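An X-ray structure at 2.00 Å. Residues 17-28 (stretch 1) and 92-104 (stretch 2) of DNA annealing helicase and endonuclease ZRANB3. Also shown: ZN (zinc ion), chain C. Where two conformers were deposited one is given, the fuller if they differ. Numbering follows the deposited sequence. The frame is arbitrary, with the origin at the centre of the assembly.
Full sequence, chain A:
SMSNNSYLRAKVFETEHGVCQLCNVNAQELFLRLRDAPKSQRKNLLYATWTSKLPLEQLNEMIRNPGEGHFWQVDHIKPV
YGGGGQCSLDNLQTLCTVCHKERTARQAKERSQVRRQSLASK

Stretch 1, residues 17-28: HGVCQLCNVNAQ
Stretch 2 (92-104) LQTLCTVCHKERT

Stretch 1 is mostly loop. It leaves a preceding helix at His17 (phi/psi 52/36) and continues with positive phi through Gly18 (72/26), where an ideal CB would lie 2.5 Å from Gln28 CB. Val19 and Cys20 are extended (-101/122 and -65/131), Gln21 to Cys23 turn (-83/-9, -95/-47, -115/-8), and Asn24 again has positive phi (68/21). The loop closes on itself through Cys20 N to Val25 O (2.9 Å) and Ala27 N to Gly18 O (2.9 Å), and a helix begins at Ala27. Stretch 2 is a strand from Leu92 to Cys96, then a helix from Thr97 onward. The stretches are closest in register at Cys20 and Leu95, whose CA atoms lie 4.4 Å apart, and Gln21 N donates to Thr94 O (2.9 Å, 162°).

A zinc ion joins the two stretches, bound by Cys20 SG and Cys96 SG at 2.4 Å each and by Cys23 SG and Cys99 SG at 2.3 Å each. The chi1 rotamers are t for Cys20, p for Cys23 and Cys96, and m for Cys99. Backbone amides point at two of these sulfurs: Cys20 SG accepts from Cys96 N across the contact (3.3 Å, 169°) and from Leu22 N (3.5 Å) and Cys23 N (3.6 Å) within its own turn, while Cys96 SG caps the helix by accepting from Cys99 N (3.4 Å).

Apolar groups pack around this site. Leu22 (m, t) places CG 3.5 Å from CD2 of Leu95, whose CA-to-CB bond points away although its end comes nearer. Val25 CG2 meets Cys96 CB at 3.6 Å. Thr94 (m) sets CB 3.4 Å from Val19 O, and one water bridges its OG1 (2.6 Å) to Gly18 N (2.9 Å). Gln21 (m, m) folds back, NE2 donating to Val19 O (2.9 Å).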

# COMPACT_ATOMS: atom_id res chain seq x y z
N HIS A 17 -0.97 12.21 -5.29
CA HIS A 17 -1.76 11.66 -6.37
C HIS A 17 -1.57 10.16 -6.56
O HIS A 17 -1.60 9.67 -7.69
CB HIS A 17 -1.45 12.36 -7.68
CG HIS A 17 -1.54 13.84 -7.58
ND1 HIS A 17 -2.74 14.50 -7.47
CD2 HIS A 17 -0.57 14.76 -7.36
CE1 HIS A 17 -2.51 15.79 -7.29
NE2 HIS A 17 -1.21 15.97 -7.20
N GLY A 18 -1.41 9.42 -5.47
CA GLY A 18 -1.34 7.98 -5.55
C GLY A 18 -0.05 7.48 -6.15
O GLY A 18 -0.00 6.35 -6.65
N VAL A 19 1.02 8.28 -6.03
CA VAL A 19 2.38 7.89 -6.49
C VAL A 19 3.25 7.43 -5.35
O VAL A 19 3.30 8.09 -4.29
CB VAL A 19 3.10 9.08 -7.15
CG1 VAL A 19 4.49 8.65 -7.62
CG2 VAL A 19 2.27 9.58 -8.32
N CYS A 20 3.74 6.21 -5.43
CA CYS A 20 4.49 5.62 -4.30
C CYS A 20 5.77 6.41 -4.07
O CYS A 20 6.52 6.68 -5.04
CB CYS A 20 4.88 4.17 -4.59
SG CYS A 20 5.80 3.38 -3.24
N GLN A 21 6.01 6.78 -2.82
CA GLN A 21 7.14 7.64 -2.51
C GLN A 21 8.44 6.87 -2.36
O GLN A 21 9.49 7.48 -2.35
CB GLN A 21 6.86 8.45 -1.26
CG GLN A 21 5.69 9.38 -1.42
CD GLN A 21 5.88 10.37 -2.59
OE1 GLN A 21 6.71 11.26 -2.52
NE2 GLN A 21 5.11 10.21 -3.66
N LEU A 22 8.36 5.54 -2.36
CA LEU A 22 9.57 4.70 -2.33
C LEU A 22 10.02 4.25 -3.71
O LEU A 22 11.20 4.32 -4.00
CB LEU A 22 9.39 3.48 -1.42
CG LEU A 22 9.05 3.84 0.02
CD1 LEU A 22 9.03 2.64 0.94
CD2 LEU A 22 9.99 4.92 0.56
N CYS A 23 9.09 3.76 -4.54
CA CYS A 23 9.46 3.18 -5.82
C CYS A 23 8.92 3.96 -7.02
O CYS A 23 9.30 3.65 -8.14
CB CYS A 23 8.99 1.72 -5.89
SG CYS A 23 7.22 1.54 -6.17
N ASN A 24 8.07 4.94 -6.77
CA ASN A 24 7.57 5.92 -7.74
C ASN A 24 6.66 5.35 -8.82
O ASN A 24 6.33 6.03 -9.78
CB ASN A 24 8.69 6.84 -8.24
CG ASN A 24 9.38 7.55 -7.10
OD1 ASN A 24 8.74 8.19 -6.23
ND2 ASN A 24 10.68 7.29 -6.97
N VAL A 25 6.07 4.20 -8.55
CA VAL A 25 5.00 3.78 -9.41
C VAL A 25 3.78 4.66 -9.24
O VAL A 25 3.51 5.20 -8.15
CB VAL A 25 4.63 2.29 -9.25
CG1 VAL A 25 5.83 1.43 -9.59
CG2 VAL A 25 4.06 1.99 -7.87
N ASN A 26 3.05 4.85 -10.33
CA ASN A 26 1.80 5.60 -10.23
C ASN A 26 0.64 4.65 -9.99
O ASN A 26 0.07 4.08 -10.93
CB ASN A 26 1.54 6.48 -11.47
CG ASN A 26 0.35 7.40 -11.24
OD1 ASN A 26 -0.58 7.11 -10.47
ND2 ASN A 26 0.42 8.54 -11.83
N ALA A 27 0.40 4.38 -8.72
CA ALA A 27 -0.48 3.31 -8.34
C ALA A 27 -1.92 3.68 -8.65
O ALA A 27 -2.73 2.82 -9.03
CB ALA A 27 -0.30 2.99 -6.87
N GLN A 28 -2.24 4.96 -8.55
CA GLN A 28 -3.58 5.41 -8.90
C GLN A 28 -3.92 5.24 -10.38
O GLN A 28 -5.04 4.92 -10.73
CB GLN A 28 -3.81 6.84 -8.47
CG GLN A 28 -5.19 7.42 -8.85
CD GLN A 28 -6.30 6.88 -7.94
OE1 GLN A 28 -6.04 6.18 -6.92
NE2 GLN A 28 -7.52 7.18 -8.30
N LEU A 92 3.34 11.39 6.99
CA LEU A 92 2.64 10.42 6.15
C LEU A 92 3.05 10.44 4.67
O LEU A 92 3.40 11.49 4.13
CB LEU A 92 1.15 10.65 6.27
CG LEU A 92 0.57 10.48 7.68
CD1 LEU A 92 -0.95 10.65 7.65
CD2 LEU A 92 0.93 9.13 8.27
N GLN A 93 2.91 9.30 4.01
CA GLN A 93 3.32 9.15 2.64
C GLN A 93 2.47 8.07 1.99
O GLN A 93 1.95 7.18 2.67
CB GLN A 93 4.81 8.83 2.53
CG GLN A 93 5.16 7.39 2.93
CD GLN A 93 6.62 7.07 2.92
OE1 GLN A 93 7.11 6.19 3.69
NE2 GLN A 93 7.35 7.86 2.22
N THR A 94 2.39 8.16 0.67
CA THR A 94 1.80 7.17 -0.18
C THR A 94 2.81 6.08 -0.46
O THR A 94 3.96 6.35 -0.85
CB THR A 94 1.38 7.84 -1.52
OG1 THR A 94 0.47 8.92 -1.26
CG2 THR A 94 0.72 6.83 -2.41
N LEU A 95 2.36 4.85 -0.26
CA LEU A 95 3.10 3.66 -0.67
C LEU A 95 2.20 2.84 -1.59
O LEU A 95 1.01 2.65 -1.29
CB LEU A 95 3.47 2.79 0.54
CG LEU A 95 4.40 3.32 1.64
CD1 LEU A 95 4.68 2.24 2.67
CD2 LEU A 95 5.70 3.84 1.06
N CYS A 96 2.77 2.26 -2.65
CA CYS A 96 2.07 1.24 -3.36
C CYS A 96 1.90 0.02 -2.41
O CYS A 96 2.57 -0.10 -1.36
CB CYS A 96 2.83 0.82 -4.64
SG CYS A 96 4.30 -0.16 -4.35
N THR A 97 0.99 -0.88 -2.77
CA THR A 97 0.69 -1.99 -1.88
C THR A 97 1.81 -3.02 -1.76
O THR A 97 1.92 -3.67 -0.76
CB THR A 97 -0.65 -2.63 -2.23
OG1 THR A 97 -0.79 -2.73 -3.66
CG2 THR A 97 -1.78 -1.75 -1.64
N VAL A 98 2.69 -3.10 -2.75
CA VAL A 98 3.83 -3.99 -2.69
C VAL A 98 4.86 -3.43 -1.68
O VAL A 98 5.32 -4.12 -0.79
CB VAL A 98 4.46 -4.20 -4.08
CG1 VAL A 98 5.84 -4.84 -3.98
CG2 VAL A 98 3.54 -5.06 -4.96
N CYS A 99 5.15 -2.15 -1.77
CA CYS A 99 6.00 -1.53 -0.74
C CYS A 99 5.37 -1.57 0.67
O CYS A 99 6.06 -1.70 1.68
CB CYS A 99 6.32 -0.09 -1.11
SG CYS A 99 7.42 0.06 -2.57
N HIS A 100 4.08 -1.35 0.74
CA HIS A 100 3.41 -1.36 2.01
C HIS A 100 3.50 -2.75 2.66
O HIS A 100 3.71 -2.87 3.86
CB HIS A 100 1.97 -0.97 1.85
CG HIS A 100 1.23 -0.93 3.13
ND1 HIS A 100 0.12 -1.71 3.38
CD2 HIS A 100 1.37 -0.11 4.20
CE1 HIS A 100 -0.40 -1.35 4.53
NE2 HIS A 100 0.41 -0.48 5.10
N LYS A 101 3.30 -3.80 1.87
CA LYS A 101 3.43 -5.17 2.37
C LYS A 101 4.86 -5.59 2.80
O LYS A 101 5.01 -6.29 3.81
CB LYS A 101 2.88 -6.14 1.35
CG LYS A 101 1.37 -6.12 1.35
CD LYS A 101 0.83 -7.08 0.34
CE LYS A 101 -0.59 -6.72 -0.00
NZ LYS A 101 -1.48 -6.98 1.14
N GLU A 102 5.88 -5.15 2.05
CA GLU A 102 7.27 -5.31 2.50
C GLU A 102 7.48 -4.63 3.85
O GLU A 102 8.12 -5.18 4.75
CB GLU A 102 8.27 -4.74 1.52
CG GLU A 102 8.36 -5.46 0.19
CD GLU A 102 9.13 -4.64 -0.87
OE1 GLU A 102 9.81 -3.65 -0.52
OE2 GLU A 102 9.13 -5.03 -2.05
N ARG A 103 6.99 -3.41 3.98
CA ARG A 103 7.12 -2.69 5.23
C ARG A 103 6.40 -3.38 6.40
O ARG A 103 6.99 -3.58 7.48
CB ARG A 103 6.59 -1.27 5.12
CG ARG A 103 6.63 -0.59 6.48
CD ARG A 103 7.05 0.82 6.38
NE ARG A 103 8.32 0.97 5.67
CZ ARG A 103 8.79 2.17 5.34
NH1 ARG A 103 8.14 3.23 5.76
NH2 ARG A 103 9.94 2.28 4.69
N THR A 104 5.16 -3.78 6.18
CA THR A 104 4.39 -4.51 7.17
C THR A 104 5.07 -5.82 7.61
O THR A 104 5.10 -6.17 8.81
CB THR A 104 2.98 -4.74 6.58
OG1 THR A 104 2.34 -3.45 6.49
CG2 THR A 104 2.16 -5.57 7.45
ZN ZN C . 6.20 1.23 -4.12
O HOH W 1 -1.75 9.41 -2.61